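Local coordinates for shikimate dehydrogenase (NADP(+)) (Thermotoga maritima, PDB 3U62), which probably catalyses the reversible NADPH-linked reduction of 3-dehydroshikimate to shikimate, a step on the chorismate route to the aromatic amino acids, at residues A[15-20]-A[31-35]; A[177-183]-A[200-206]; A[77-81]-A[121-125]; A[42-47]-A[65-69]. All coordinates share one frame; numbering follows the deposited sequence.

Interaction 1: residues A[15-20]-A[31-35]; sequences SPRLYN and SYGME. With SO4 (sulfate ion), chain B.
The carboxamide of Asn-20 grips the backbone of Tyr-32 at both its N and its O: Tyr-32 N donates to Asn-20 OD1 at 2.9 Å, and Asn-20 ND2 donates to Tyr-32 O, also at 2.9 Å. The latter bond lies in the carbonyl plane, on a lone pair of Tyr-32 O; the former reaches OD1 tilted from its plane. Two bonds to one residue fix the rotation of the amide and satisfy polar groups of strand 31-36, whose residues Ser-31 and Gly-33 bond with strand 2-7. At the first turn of the helix, Ser-15 OG hydrogen-bonds at 2.7 Å to O4 of a sulfate probably from the crystallisation liquor. Ser-15 N adds a weak bond to the same oxygen; Ser-13 and Ile-14 also hold this ion. Next come the rings. Tyr-19 and Tyr-32 form an offset stack, centroids 4.2 Å apart and planes at 9°, with Tyr-32 CE1 over the centre of the Tyr-19 ring. Tyr-32 CG stands anti to the backbone N (chi1 -163°), which brings the ring to the helix; Tyr-19 OH bonds to Asn-232 and Tyr-32 OH to Asn-57. Pro-16 CA comes within 3.6 Å of Tyr-32 CD2, and Pro-16 CG meets Met-34 CE at 3.8 Å. With segment axes at 171°, this is the helix and second strand of a beta-alpha-beta unit, and Ser-15 is a predicted shikimate-binding residue.

Interaction 2: residues A[177-183]-A[200-206]; sequences GMKGEEL and IYFDTPL
Pro-205 wedges its ring against the backbone leaving the turn at 177-180, with CG 3.4 Å from Gly-180 O and equally 3.4 Å from Glu-181 O. Beside it, Pro-205 CB packs on Glu-182 CG at 3.8 Å. A water joins the same places, donating to Glu-181 O (2.9 Å) and accepting from Leu-206 N (3.0 Å). Met-178 carries the other end of the contact. Its CG rests 3.8 Å from Ile-200 CD1, and the bend at chi3 (73°) turns CE to Phe-202 CZ at 4.1 Å, the two side chains crossing at about a right angle. The Phe-202 ring also meets Met-178 O at its edge, while Ile-200 CG2 lies over the centre of one ring face. The two segments follow neighbouring strands, 169-172 and 195-198, of the parallel sheet of the Rossmann-type NADP domain; Tyr-201, within the second, is a predicted shikimate-binding residue. Gly-177 opens a type I turn at phi 122°, where a CB would press on Thr-204 CG2 and Ile-200 CD1 as well as on the preceding carbonyl. The turn is braced by Glu-181 OE1, which accepts from Gly-177 N and Lys-179 N, one from each face of the carboxylate. Thr-204 is at the N-cap of helix 205-213; its OG1 bonds to Asp-198 and only weakly to Val-207 N.

Interaction 3: residues A[77-81]-A[121-125]; sequences QRIKA and RAVIY
The Tyr-125 ring takes Ile-79 over one face: CD1 stands 4.2 Å from the ring centroid and 28° off the normal, a CH-pi contact, while Arg-78 CB approaches obliquely. The second flat group, the guanidinium of Arg-121, is met at its edge by the carbonyl oxygens of Ile-79 and Lys-80. These carbonyls come from the end of helix 74-79, closed by a Schellman motif with Lys-80 as its C-prime residue at phi 58°. That end abuts helix 118-129, the helix after the predicted NADP-binding, glycine-rich loop of the Rossmann fold. Arg-121 NE donates to Ile-79 O at 2.7 Å, a bond lying in both the guanidinium and carbonyl planes; Arg-121 NH2 reaches Lys-80 O at 2.9 Å from above that carbonyl's plane. A bend at chi3 (-65°) swings the guanidinium across the helix terminus, where a cation is probably favoured by the helix dipole. Methionine here removes both donors, and the carbonyls of Ile-79 and Lys-80 would probably lose their tie to helix 118-129. Lys-80 sends its amine to Asp-149, yet its CB packs 3.7 Å from Arg-121 NE. Ile-79 spans the helix face: its CG1 touches Tyr-125 CB at 3.6 Å, and its CG2 branch packs on the same helix, 3.6 Å from Ala-122 N.

Interaction 4: residues A[42-47]-A[65-69]; sequences FDTEIR and RVMRY
Phe-42 offers one ring face to Arg-65, whose CD sits 3.8 Å from the ring centroid in a CH-pi contact displaced toward the rim. Ile-46 CB, one helical turn on, covers the opposite face. With CG anti to the backbone N (chi1 -171°), the ring reaches across to the second segment and turns its edge to the face of Tyr-69: an offset edge-to-face pair, planes at 64° and centroids 5.7 Å apart. Ile-46 lies over the Tyr-69 ring too, its CG2 above the centre, 3.6 Å from the centroid. Farther in, Ile-46 CD1 meets Val-66 CG2 at 4.0 Å, and both residues touch Phe-56 of strand 55-58. In this way helix 42-52 of the substrate-binding domain packs against residues 65-69, in the connection between strands 55-58 and 71-72 of its mixed sheet; Lys-63, the predicted proton acceptor, lies just before this segment. The polar rim is built on Asp-43. Tyr-69 OH donates to Asp-43 OD2 at 2.6 Å on the anti side of the carboxylate, and Arg-47 NH2 forms a salt bridge to this OD2 on the syn side at 3.0 Å. Arg-47 NE also bonds to Asp-43 O, giving a side-on grip, and its guanidinium stands at 89° to the tyrosine ring. A phenylalanine in place of Tyr-69 lacks the hydroxyl, and Asp-43 OD2 would probably be held by Arg-47 alone among these partners. Arg-65 NH2 hydrogen-bonds to Pro-61 O.

From the N terminus, interaction 1 closes first, bringing strand 31-36 back along helix 15-26 after ten intervening residues. Interaction 4 follows within the same substrate-binding domain, enclosing strand 55-58 in its 17-residue loop. Interaction 3 spans 39 residues and joins this domain to the NADP-binding one; interaction 2 then closes a 16-residue loop inside the latter, between loops after adjacent strands. All four run in series, so none nests in or crosses another. Interactions 3 and 4 touch directly, Met-67 SD packing 3.3 Å from Lys-80 C. Interactions 1 and 2 have centres about 24 Å apart, but their nearest atoms, one set in each domain, are only about 5 Å apart.

Interaction 1: residues A[15-20]-A[31-35]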
loop_
_atom_site.group_PDB
_atom_site.type_symbol
_atom_site.label_atom_id
_atom_site.label_comp_id
_atom_site.label_asym_id
_atom_site.label_seq_id
_atom_site.Cartn_x
_atom_site.Cartn_y
_atom_site.Cartn_z
ATOM N N SER A 15 10.690 -7.092 -2.775
ATOM C CA SER A 15 11.216 -6.051 -3.659
ATOM C C SER A 15 12.657 -6.268 -4.154
ATOM O O SER A 15 12.893 -6.175 -5.359
ATOM C CB SER A 15 11.054 -4.658 -3.035
ATOM O OG SER A 15 9.701 -4.240 -3.066
ATOM N N PRO A 16 13.619 -6.560 -3.245
ATOM C CA PRO A 16 14.996 -6.686 -3.741
ATOM C C PRO A 16 15.172 -7.679 -4.896
ATOM O O PRO A 16 15.800 -7.329 -5.895
ATOM C CB PRO A 16 15.773 -7.142 -2.504
ATOM C CG PRO A 16 15.008 -6.578 -1.369
ATOM C CD PRO A 16 13.566 -6.689 -1.775
ATOM N N ARG A 17 14.621 -8.885 -4.768
ATOM C CA ARG A 17 14.758 -9.904 -5.817
ATOM C C ARG A 17 14.176 -9.435 -7.152
ATOM O O ARG A 17 14.770 -9.671 -8.207
ATOM C CB ARG A 17 14.119 -11.235 -5.393
ATOM C CG ARG A 17 12.610 -11.164 -5.223
ATOM C CD ARG A 17 11.935 -12.516 -5.178
ATOM N NE ARG A 17 10.483 -12.347 -5.064
ATOM C CZ ARG A 17 9.643 -13.254 -4.572
ATOM N NH1 ARG A 17 10.093 -14.422 -4.133
ATOM N NH2 ARG A 17 8.344 -12.988 -4.512
ATOM N N LEU A 18 13.026 -8.763 -7.095
ATOM C CA LEU A 18 12.329 -8.315 -8.298
ATOM C C LEU A 18 13.024 -7.151 -8.998
ATOM O O LEU A 18 13.234 -7.204 -10.212
ATOM C CB LEU A 18 10.867 -7.978 -7.994
ATOM C CG LEU A 18 9.926 -9.183 -7.892
ATOM C CD1 LEU A 18 8.694 -8.820 -7.081
ATOM C CD2 LEU A 18 9.533 -9.705 -9.280
ATOM N N TYR A 19 13.382 -6.112 -8.246
ATOM C CA TYR A 19 14.087 -4.972 -8.830
ATOM C C TYR A 19 15.463 -5.374 -9.365
ATOM O O TYR A 19 15.859 -4.925 -10.442
ATOM C CB TYR A 19 14.219 -3.823 -7.831
ATOM C CG TYR A 19 12.940 -3.057 -7.556
ATOM C CD1 TYR A 19 12.080 -3.449 -6.531
ATOM C CD2 TYR A 19 12.603 -1.925 -8.300
ATOM C CE1 TYR A 19 10.909 -2.746 -6.262
ATOM C CE2 TYR A 19 11.432 -1.213 -8.038
ATOM C CZ TYR A 19 10.593 -1.630 -7.017
ATOM O OH TYR A 19 9.436 -0.935 -6.749
ATOM N N ASN A 20 16.180 -6.219 -8.624
ATOM C CA ASN A 20 17.492 -6.698 -9.064
ATOM C C ASN A 20 17.435 -7.561 -10.321
ATOM O O ASN A 20 18.312 -7.453 -11.185
ATOM C CB ASN A 20 18.221 -7.434 -7.939
ATOM C CG ASN A 20 18.765 -6.493 -6.883
ATOM O OD1 ASN A 20 19.331 -5.445 -7.196
ATOM N ND2 ASN A 20 18.601 -6.866 -5.619
ATOM N N SER A 31 21.180 -1.226 -8.365
ATOM C CA SER A 31 21.034 -2.244 -7.332
ATOM C C SER A 31 19.908 -1.876 -6.369
ATOM O O SER A 31 19.593 -0.696 -6.190
ATOM C CB SER A 31 22.347 -2.411 -6.566
ATOM O OG SER A 31 22.756 -1.189 -5.970
ATOM N N TYR A 32 19.310 -2.892 -5.755
ATOM C CA TYR A 32 18.226 -2.699 -4.796
ATOM C C TYR A 32 18.476 -3.551 -3.554
ATOM O O TYR A 32 18.590 -4.777 -3.644
ATOM C CB TYR A 32 16.883 -3.059 -5.438
ATOM C CG TYR A 32 15.652 -2.547 -4.714
ATOM C CD1 TYR A 32 14.906 -1.486 -5.233
ATOM C CD2 TYR A 32 15.222 -3.133 -3.525
ATOM C CE1 TYR A 32 13.765 -1.021 -4.578
ATOM C CE2 TYR A 32 14.089 -2.674 -2.862
ATOM C CZ TYR A 32 13.364 -1.620 -3.395
ATOM O OH TYR A 32 12.243 -1.168 -2.739
ATOM N N GLY A 33 18.560 -2.891 -2.401
ATOM C CA GLY A 33 18.833 -3.568 -1.137
ATOM C C GLY A 33 17.701 -3.484 -0.132
ATOM O O GLY A 33 16.535 -3.320 -0.503
ATOM N N MET A 34 18.054 -3.607 1.144
ATOM C CA MET A 34 17.084 -3.583 2.238
ATOM C C MET A 34 17.727 -3.089 3.526
ATOM O O MET A 34 18.870 -3.432 3.836
ATOM C CB MET A 34 16.465 -4.970 2.455
ATOM C CG MET A 34 17.472 -6.092 2.717
ATOM S SD MET A 34 16.724 -7.587 3.387
ATOM C CE MET A 34 15.603 -8.037 2.060
ATOM N N GLU A 35 16.983 -2.275 4.269
ATOM C CA GLU A 35 17.457 -1.726 5.533
ATOM C C GLU A 35 16.342 -1.829 6.568
ATOM O O GLU A 35 15.396 -1.029 6.560
ATOM C CB GLU A 35 17.900 -0.264 5.357
ATOM C CG GLU A 35 18.965 -0.029 4.274
ATOM C CD GLU A 35 20.398 -0.211 4.765
ATOM O OE1 GLU A 35 20.601 -0.637 5.923
ATOM O OE2 GLU A 35 21.333 0.079 3.986
HETATM S S SO4 B . 7.583 -5.707 0.128
HETATM O O1 SO4 B . 7.435 -7.158 0.211
HETATM O O2 SO4 B . 8.190 -5.203 1.356
HETATM O O3 SO4 B . 6.272 -5.096 -0.051
HETATM O O4 SO4 B . 8.431 -5.368 -1.019
#

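Interaction 2: residues A[177-183]-A[200-206]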
loop_
_atom_site.group_PDB
_atom_site.type_symbol
_atom_site.label_atom_id
_atom_site.label_comp_id
_atom_site.label_asym_id
_atom_site.label_seq_id
_atom_site.Cartn_x
_atom_site.Cartn_y
_atom_site.Cartn_z
ATOM N N GLY A 177 -3.699 -10.326 8.834
ATOM C CA GLY A 177 -3.799 -11.308 7.757
ATOM C C GLY A 177 -2.444 -11.808 7.290
ATOM O O GLY A 177 -2.348 -12.884 6.694
ATOM N N MET A 178 -1.398 -11.027 7.561
ATOM C CA MET A 178 -0.032 -11.382 7.167
ATOM C C MET A 178 0.455 -12.656 7.853
ATOM O O MET A 178 1.181 -13.451 7.255
ATOM C CB MET A 178 0.937 -10.231 7.447
ATOM C CG MET A 178 0.761 -9.037 6.522
ATOM S SD MET A 178 2.209 -7.965 6.459
ATOM C CE MET A 178 3.336 -8.965 5.488
ATOM N N LYS A 179 0.049 -12.839 9.107
ATOM C CA LYS A 179 0.407 -14.029 9.874
ATOM C C LYS A 179 -0.800 -14.959 10.049
ATOM O O LYS A 179 -0.845 -15.776 10.973
ATOM C CB LYS A 179 1.014 -13.634 11.225
ATOM C CG LYS A 179 2.325 -12.857 11.104
ATOM C CD LYS A 179 2.846 -12.403 12.455
ATOM C CE LYS A 179 4.160 -11.651 12.309
ATOM N NZ LYS A 179 4.686 -11.183 13.621
ATOM N N GLY A 180 -1.774 -14.821 9.150
ATOM C CA GLY A 180 -2.964 -15.671 9.140
ATOM C C GLY A 180 -4.088 -15.235 10.064
ATOM O O GLY A 180 -4.996 -16.022 10.347
ATOM N N GLU A 181 -4.034 -13.989 10.534
ATOM C CA GLU A 181 -5.062 -13.456 11.436
ATOM C C GLU A 181 -6.350 -13.125 10.689
ATOM O O GLU A 181 -6.329 -12.815 9.494
ATOM C CB GLU A 181 -4.569 -12.207 12.186
ATOM C CG GLU A 181 -3.208 -12.339 12.864
ATOM C CD GLU A 181 -2.075 -11.785 12.013
ATOM O OE1 GLU A 181 -2.132 -11.907 10.771
ATOM O OE2 GLU A 181 -1.117 -11.231 12.594
ATOM N N GLU A 182 -7.467 -13.190 11.410
ATOM C CA GLU A 182 -8.782 -12.877 10.857
ATOM C C GLU A 182 -9.298 -11.543 11.382
ATOM O O GLU A 182 -9.054 -11.185 12.537
ATOM C CB GLU A 182 -9.789 -13.972 11.213
ATOM C CG GLU A 182 -9.495 -15.330 10.604
ATOM C CD GLU A 182 -10.515 -16.380 11.000
ATOM O OE1 GLU A 182 -11.732 -16.093 10.945
ATOM O OE2 GLU A 182 -10.100 -17.501 11.361
ATOM N N LEU A 183 -10.011 -10.817 10.526
ATOM C CA LEU A 183 -10.707 -9.602 10.937
ATOM C C LEU A 183 -12.078 -9.960 11.514
ATOM O O LEU A 183 -12.694 -10.939 11.080
ATOM C CB LEU A 183 -10.857 -8.639 9.753
ATOM C CG LEU A 183 -9.606 -7.871 9.304
ATOM C CD1 LEU A 183 -9.794 -7.322 7.897
ATOM C CD2 LEU A 183 -9.260 -6.747 10.279
ATOM N N ILE A 200 -2.456 -6.713 1.357
ATOM C CA ILE A 200 -1.503 -7.792 1.591
ATOM C C ILE A 200 -1.320 -8.604 0.312
ATOM O O ILE A 200 -2.289 -8.989 -0.352
ATOM C CB ILE A 200 -1.901 -8.681 2.794
ATOM C CG1 ILE A 200 -1.948 -7.834 4.071
ATOM C CG2 ILE A 200 -0.915 -9.842 2.968
ATOM C CD1 ILE A 200 -2.716 -8.460 5.222
ATOM N N TYR A 201 -0.054 -8.836 -0.013
ATOM C CA TYR A 201 0.377 -9.393 -1.284
ATOM C C TYR A 201 -0.128 -10.819 -1.544
ATOM O O TYR A 201 -0.450 -11.172 -2.680
ATOM C CB TYR A 201 1.910 -9.326 -1.342
ATOM C CG TYR A 201 2.517 -9.951 -2.566
ATOM C CD1 TYR A 201 2.921 -11.286 -2.556
ATOM C CD2 TYR A 201 2.681 -9.218 -3.740
ATOM C CE1 TYR A 201 3.473 -11.877 -3.680
ATOM C CE2 TYR A 201 3.232 -9.802 -4.876
ATOM C CZ TYR A 201 3.629 -11.132 -4.835
ATOM O OH TYR A 201 4.180 -11.729 -5.944
ATOM N N PHE A 202 -0.199 -11.622 -0.483
ATOM C CA PHE A 202 -0.545 -13.044 -0.577
ATOM C C PHE A 202 -1.932 -13.329 0.008
ATOM O O PHE A 202 -2.539 -12.453 0.629
ATOM C CB PHE A 202 0.524 -13.898 0.124
ATOM C CG PHE A 202 0.954 -13.367 1.473
ATOM C CD1 PHE A 202 0.228 -13.671 2.623
ATOM C CD2 PHE A 202 2.095 -12.576 1.596
ATOM C CE1 PHE A 202 0.622 -13.186 3.870
ATOM C CE2 PHE A 202 2.499 -12.085 2.838
ATOM C CZ PHE A 202 1.761 -12.393 3.977
ATOM N N ASP A 203 -2.422 -14.554 -0.202
ATOM C CA ASP A 203 -3.725 -14.977 0.315
ATOM C C ASP A 203 -3.832 -14.778 1.820
ATOM O O ASP A 203 -2.966 -15.217 2.586
ATOM C CB ASP A 203 -4.002 -16.446 -0.024
ATOM C CG ASP A 203 -4.490 -16.649 -1.449
ATOM O OD1 ASP A 203 -4.623 -15.664 -2.208
ATOM O OD2 ASP A 203 -4.742 -17.817 -1.816
ATOM N N THR A 204 -4.893 -14.093 2.225
ATOM C CA THR A 204 -5.218 -13.900 3.629
ATOM C C THR A 204 -6.535 -14.610 3.913
ATOM O O THR A 204 -7.274 -14.929 2.976
ATOM C CB THR A 204 -5.377 -12.403 3.966
ATOM O OG1 THR A 204 -6.385 -11.825 3.125
ATOM C CG2 THR A 204 -4.067 -11.661 3.756
ATOM N N PRO A 205 -6.840 -14.869 5.202
ATOM C CA PRO A 205 -8.149 -15.423 5.541
ATOM C C PRO A 205 -9.318 -14.623 4.948
ATOM O O PRO A 205 -10.308 -15.220 4.524
ATOM C CB PRO A 205 -8.165 -15.357 7.068
ATOM C CG PRO A 205 -6.739 -15.528 7.447
ATOM C CD PRO A 205 -5.959 -14.792 6.385
ATOM N N LEU A 206 -9.193 -13.294 4.918
ATOM C CA LEU A 206 -10.213 -12.425 4.326
ATOM C C LEU A 206 -10.449 -12.736 2.845
ATOM O O LEU A 206 -11.594 -12.879 2.410
ATOM C CB LEU A 206 -9.843 -10.946 4.507
ATOM C CG LEU A 206 -10.743 -9.885 3.855
ATOM C CD1 LEU A 206 -12.136 -9.858 4.481
ATOM C CD2 LEU A 206 -10.095 -8.513 3.935
HETATM O O HOH W 1 -7.598 -11.838 7.038
#

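Interaction 3: residues A[77-81]-A[121-125]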
loop_
_atom_site.group_PDB
_atom_site.type_symbol
_atom_site.label_atom_id
_atom_site.label_comp_id
_atom_site.label_asym_id
_atom_site.label_seq_id
_atom_site.Cartn_x
_atom_site.Cartn_y
_atom_site.Cartn_z
ATOM N N GLN A 77 1.933 14.937 0.704
ATOM C CA GLN A 77 1.537 15.801 1.816
ATOM C C GLN A 77 0.089 15.558 2.231
ATOM O O GLN A 77 -0.208 15.454 3.421
ATOM C CB GLN A 77 1.737 17.274 1.457
ATOM C CG GLN A 77 3.188 17.736 1.431
ATOM C CD GLN A 77 3.361 19.121 0.826
ATOM O OE1 GLN A 77 2.708 19.474 -0.158
ATOM N NE2 GLN A 77 4.255 19.911 1.410
ATOM N N ARG A 78 -0.805 15.469 1.248
ATOM C CA ARG A 78 -2.222 15.205 1.510
ATOM C C ARG A 78 -2.433 13.838 2.154
ATOM O O ARG A 78 -3.290 13.677 3.024
ATOM C CB ARG A 78 -3.047 15.317 0.223
ATOM C CG ARG A 78 -3.167 16.733 -0.336
ATOM C CD ARG A 78 -3.867 17.663 0.644
ATOM N NE ARG A 78 -3.977 19.027 0.134
ATOM C CZ ARG A 78 -4.539 20.036 0.793
ATOM N NH1 ARG A 78 -5.052 19.849 2.004
ATOM N NH2 ARG A 78 -4.592 21.240 0.238
ATOM N N ILE A 79 -1.637 12.867 1.720
ATOM C CA ILE A 79 -1.727 11.502 2.222
ATOM C C ILE A 79 -0.994 11.351 3.557
ATOM O O ILE A 79 -1.287 10.431 4.324
ATOM C CB ILE A 79 -1.197 10.490 1.170
ATOM C CG1 ILE A 79 -2.104 10.510 -0.065
ATOM C CG2 ILE A 79 -1.131 9.070 1.738
ATOM C CD1 ILE A 79 -1.497 9.881 -1.294
ATOM N N LYS A 80 -0.062 12.262 3.836
ATOM C CA LYS A 80 0.813 12.174 5.015
ATOM C C LYS A 80 1.619 10.872 5.015
ATOM O O LYS A 80 1.791 10.235 6.059
ATOM C CB LYS A 80 0.025 12.322 6.326
ATOM C CG LYS A 80 -0.795 13.596 6.449
ATOM C CD LYS A 80 -1.486 13.656 7.799
ATOM C CE LYS A 80 -2.456 14.820 7.870
ATOM N NZ LYS A 80 -3.034 14.974 9.233
ATOM N N ALA A 81 2.108 10.485 3.840
ATOM C CA ALA A 81 2.923 9.281 3.691
ATOM C C ALA A 81 3.783 9.353 2.439
ATOM O O ALA A 81 3.310 9.736 1.367
ATOM C CB ALA A 81 2.042 8.034 3.661
ATOM N N ARG A 121 -4.489 5.828 4.173
ATOM C CA ARG A 121 -4.576 7.193 3.661
ATOM C C ARG A 121 -4.320 7.254 2.152
ATOM O O ARG A 121 -4.910 8.087 1.454
ATOM C CB ARG A 121 -3.649 8.134 4.440
ATOM C CG ARG A 121 -4.013 8.256 5.924
ATOM C CD ARG A 121 -3.288 9.396 6.626
ATOM N NE ARG A 121 -1.838 9.197 6.684
ATOM C CZ ARG A 121 -1.193 8.580 7.672
ATOM N NH1 ARG A 121 -1.857 8.082 8.709
ATOM N NH2 ARG A 121 0.127 8.457 7.619
ATOM N N ALA A 122 -3.455 6.369 1.656
ATOM C CA ALA A 122 -3.231 6.225 0.216
ATOM C C ALA A 122 -4.473 5.672 -0.484
ATOM O O ALA A 122 -4.853 6.154 -1.554
ATOM C CB ALA A 122 -2.025 5.339 -0.050
ATOM N N VAL A 123 -5.098 4.668 0.127
ATOM C CA VAL A 123 -6.325 4.071 -0.403
ATOM C C VAL A 123 -7.461 5.099 -0.435
ATOM O O VAL A 123 -8.152 5.223 -1.449
ATOM C CB VAL A 123 -6.733 2.798 0.391
ATOM C CG1 VAL A 123 -8.167 2.381 0.082
ATOM C CG2 VAL A 123 -5.773 1.656 0.087
ATOM N N ILE A 124 -7.633 5.840 0.660
ATOM C CA ILE A 124 -8.659 6.883 0.739
ATOM C C ILE A 124 -8.449 7.947 -0.343
ATOM O O ILE A 124 -9.400 8.328 -1.032
ATOM C CB ILE A 124 -8.725 7.538 2.145
ATOM C CG1 ILE A 124 -9.116 6.500 3.203
ATOM C CG2 ILE A 124 -9.726 8.700 2.157
ATOM C CD1 ILE A 124 -8.680 6.863 4.618
ATOM N N TYR A 125 -7.207 8.406 -0.494
ATOM C CA TYR A 125 -6.857 9.377 -1.531
ATOM C C TYR A 125 -7.219 8.846 -2.916
ATOM O O TYR A 125 -7.811 9.565 -3.723
ATOM C CB TYR A 125 -5.368 9.730 -1.466
ATOM C CG TYR A 125 -4.947 10.843 -2.405
ATOM C CD1 TYR A 125 -4.987 12.177 -1.999
ATOM C CD2 TYR A 125 -4.500 10.561 -3.697
ATOM C CE1 TYR A 125 -4.599 13.202 -2.857
ATOM C CE2 TYR A 125 -4.111 11.576 -4.563
ATOM C CZ TYR A 125 -4.163 12.893 -4.138
ATOM O OH TYR A 125 -3.778 13.901 -4.991
#

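Interaction 4: residues A[42-47]-A[65-69]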
loop_
_atom_site.group_PDB
_atom_site.type_symbol
_atom_site.label_atom_id
_atom_site.label_comp_id
_atom_site.label_asym_id
_atom_site.label_seq_id
_atom_site.Cartn_x
_atom_site.Cartn_y
_atom_site.Cartn_z
ATOM N N PHE A 42 15.585 5.251 13.924
ATOM C CA PHE A 42 15.311 5.902 12.640
ATOM C C PHE A 42 16.008 7.249 12.436
ATOM O O PHE A 42 16.652 7.450 11.407
ATOM C CB PHE A 42 13.804 6.050 12.404
ATOM C CG PHE A 42 13.452 6.503 11.013
ATOM C CD1 PHE A 42 13.251 5.575 9.996
ATOM C CD2 PHE A 42 13.321 7.859 10.717
ATOM C CE1 PHE A 42 12.924 5.988 8.706
ATOM C CE2 PHE A 42 12.995 8.281 9.431
ATOM C CZ PHE A 42 12.795 7.345 8.424
ATOM N N ASP A 43 15.880 8.155 13.405
ATOM C CA ASP A 43 16.392 9.522 13.258
ATOM C C ASP A 43 17.891 9.566 12.944
ATOM O O ASP A 43 18.348 10.415 12.173
ATOM C CB ASP A 43 16.075 10.359 14.503
ATOM C CG ASP A 43 16.711 11.741 14.455
ATOM O OD1 ASP A 43 17.495 12.058 15.373
ATOM O OD2 ASP A 43 16.435 12.503 13.503
ATOM N N THR A 44 18.640 8.643 13.537
ATOM C CA THR A 44 20.070 8.545 13.293
ATOM C C THR A 44 20.369 7.779 11.996
ATOM O O THR A 44 21.198 8.216 11.192
ATOM C CB THR A 44 20.797 7.901 14.496
ATOM O OG1 THR A 44 20.512 8.652 15.684
ATOM C CG2 THR A 44 22.296 7.886 14.275
ATOM N N GLU A 45 19.681 6.656 11.794
ATOM C CA GLU A 45 19.975 5.755 10.671
ATOM C C GLU A 45 19.468 6.224 9.304
ATOM O O GLU A 45 19.998 5.797 8.276
ATOM C CB GLU A 45 19.501 4.323 10.967
ATOM C CG GLU A 45 20.162 3.661 12.188
ATOM C CD GLU A 45 21.685 3.594 12.102
ATOM O OE1 GLU A 45 22.221 3.234 11.026
ATOM O OE2 GLU A 45 22.352 3.895 13.116
ATOM N N ILE A 46 18.458 7.097 9.287
ATOM C CA ILE A 46 17.932 7.639 8.023
ATOM C C ILE A 46 18.924 8.587 7.337
ATOM O O ILE A 46 18.925 8.702 6.110
ATOM C CB ILE A 46 16.527 8.319 8.186
ATOM C CG1 ILE A 46 15.873 8.596 6.822
ATOM C CG2 ILE A 46 16.615 9.604 9.007
ATOM C CD1 ILE A 46 15.496 7.350 6.027
ATOM N N ARG A 47 19.769 9.245 8.127
ATOM C CA ARG A 47 20.774 10.162 7.588
ATOM C C ARG A 47 21.819 9.414 6.756
ATOM O O ARG A 47 22.264 9.908 5.716
ATOM C CB ARG A 47 21.415 10.981 8.712
ATOM C CG ARG A 47 20.415 11.889 9.423
ATOM C CD ARG A 47 20.940 12.452 10.734
ATOM N NE ARG A 47 19.842 12.946 11.566
ATOM C CZ ARG A 47 19.365 14.189 11.538
ATOM N NH1 ARG A 47 19.892 15.097 10.722
ATOM N NH2 ARG A 47 18.359 14.529 12.334
ATOM N N ARG A 65 6.941 8.861 8.832
ATOM C CA ARG A 65 8.155 9.260 9.544
ATOM C C ARG A 65 9.213 9.892 8.633
ATOM O O ARG A 65 9.873 10.860 9.025
ATOM C CB ARG A 65 8.750 8.046 10.258
ATOM C CG ARG A 65 9.524 8.365 11.531
ATOM C CD ARG A 65 10.200 7.115 12.088
ATOM N NE ARG A 65 9.270 6.001 12.268
ATOM C CZ ARG A 65 8.570 5.770 13.376
ATOM N NH1 ARG A 65 8.681 6.576 14.427
ATOM N NH2 ARG A 65 7.752 4.729 13.435
ATOM N N VAL A 66 9.364 9.344 7.429
ATOM C CA VAL A 66 10.414 9.775 6.497
ATOM C C VAL A 66 10.159 11.166 5.887
ATOM O O VAL A 66 11.074 11.786 5.336
ATOM C CB VAL A 66 10.657 8.705 5.388
ATOM C CG1 VAL A 66 9.531 8.709 4.352
ATOM C CG2 VAL A 66 12.017 8.898 4.720
ATOM N N MET A 67 8.922 11.649 6.006
ATOM C CA MET A 67 8.516 12.930 5.423
ATOM C C MET A 67 9.328 14.117 5.925
ATOM O O MET A 67 9.586 15.058 5.171
ATOM C CB MET A 67 7.036 13.193 5.685
ATOM C CG MET A 67 6.108 12.197 5.027
ATOM S SD MET A 67 4.394 12.692 5.208
ATOM C CE MET A 67 4.306 14.035 4.001
ATOM N N ARG A 68 9.724 14.068 7.196
ATOM C CA ARG A 68 10.510 15.132 7.815
ATOM C C ARG A 68 11.894 15.279 7.173
ATOM O O ARG A 68 12.510 16.346 7.248
ATOM C CB ARG A 68 10.644 14.886 9.323
ATOM C CG ARG A 68 11.183 16.078 10.109
ATOM C CD ARG A 68 11.605 15.713 11.524
ATOM N NE ARG A 68 11.802 16.920 12.324
ATOM C CZ ARG A 68 12.361 16.965 13.532
ATOM N NH1 ARG A 68 12.805 15.858 14.117
ATOM N NH2 ARG A 68 12.482 18.129 14.157
ATOM N N TYR A 69 12.364 14.216 6.526
ATOM C CA TYR A 69 13.738 14.161 6.024
ATOM C C TYR A 69 13.862 14.384 4.517
ATOM O O TYR A 69 14.971 14.406 3.976
ATOM C CB TYR A 69 14.394 12.841 6.438
ATOM C CG TYR A 69 14.387 12.624 7.934
ATOM C CD1 TYR A 69 13.315 11.989 8.560
ATOM C CD2 TYR A 69 15.442 13.073 8.730
ATOM C CE1 TYR A 69 13.295 11.797 9.935
ATOM C CE2 TYR A 69 15.433 12.884 10.110
ATOM C CZ TYR A 69 14.354 12.243 10.703
ATOM O OH TYR A 69 14.332 12.048 12.064
#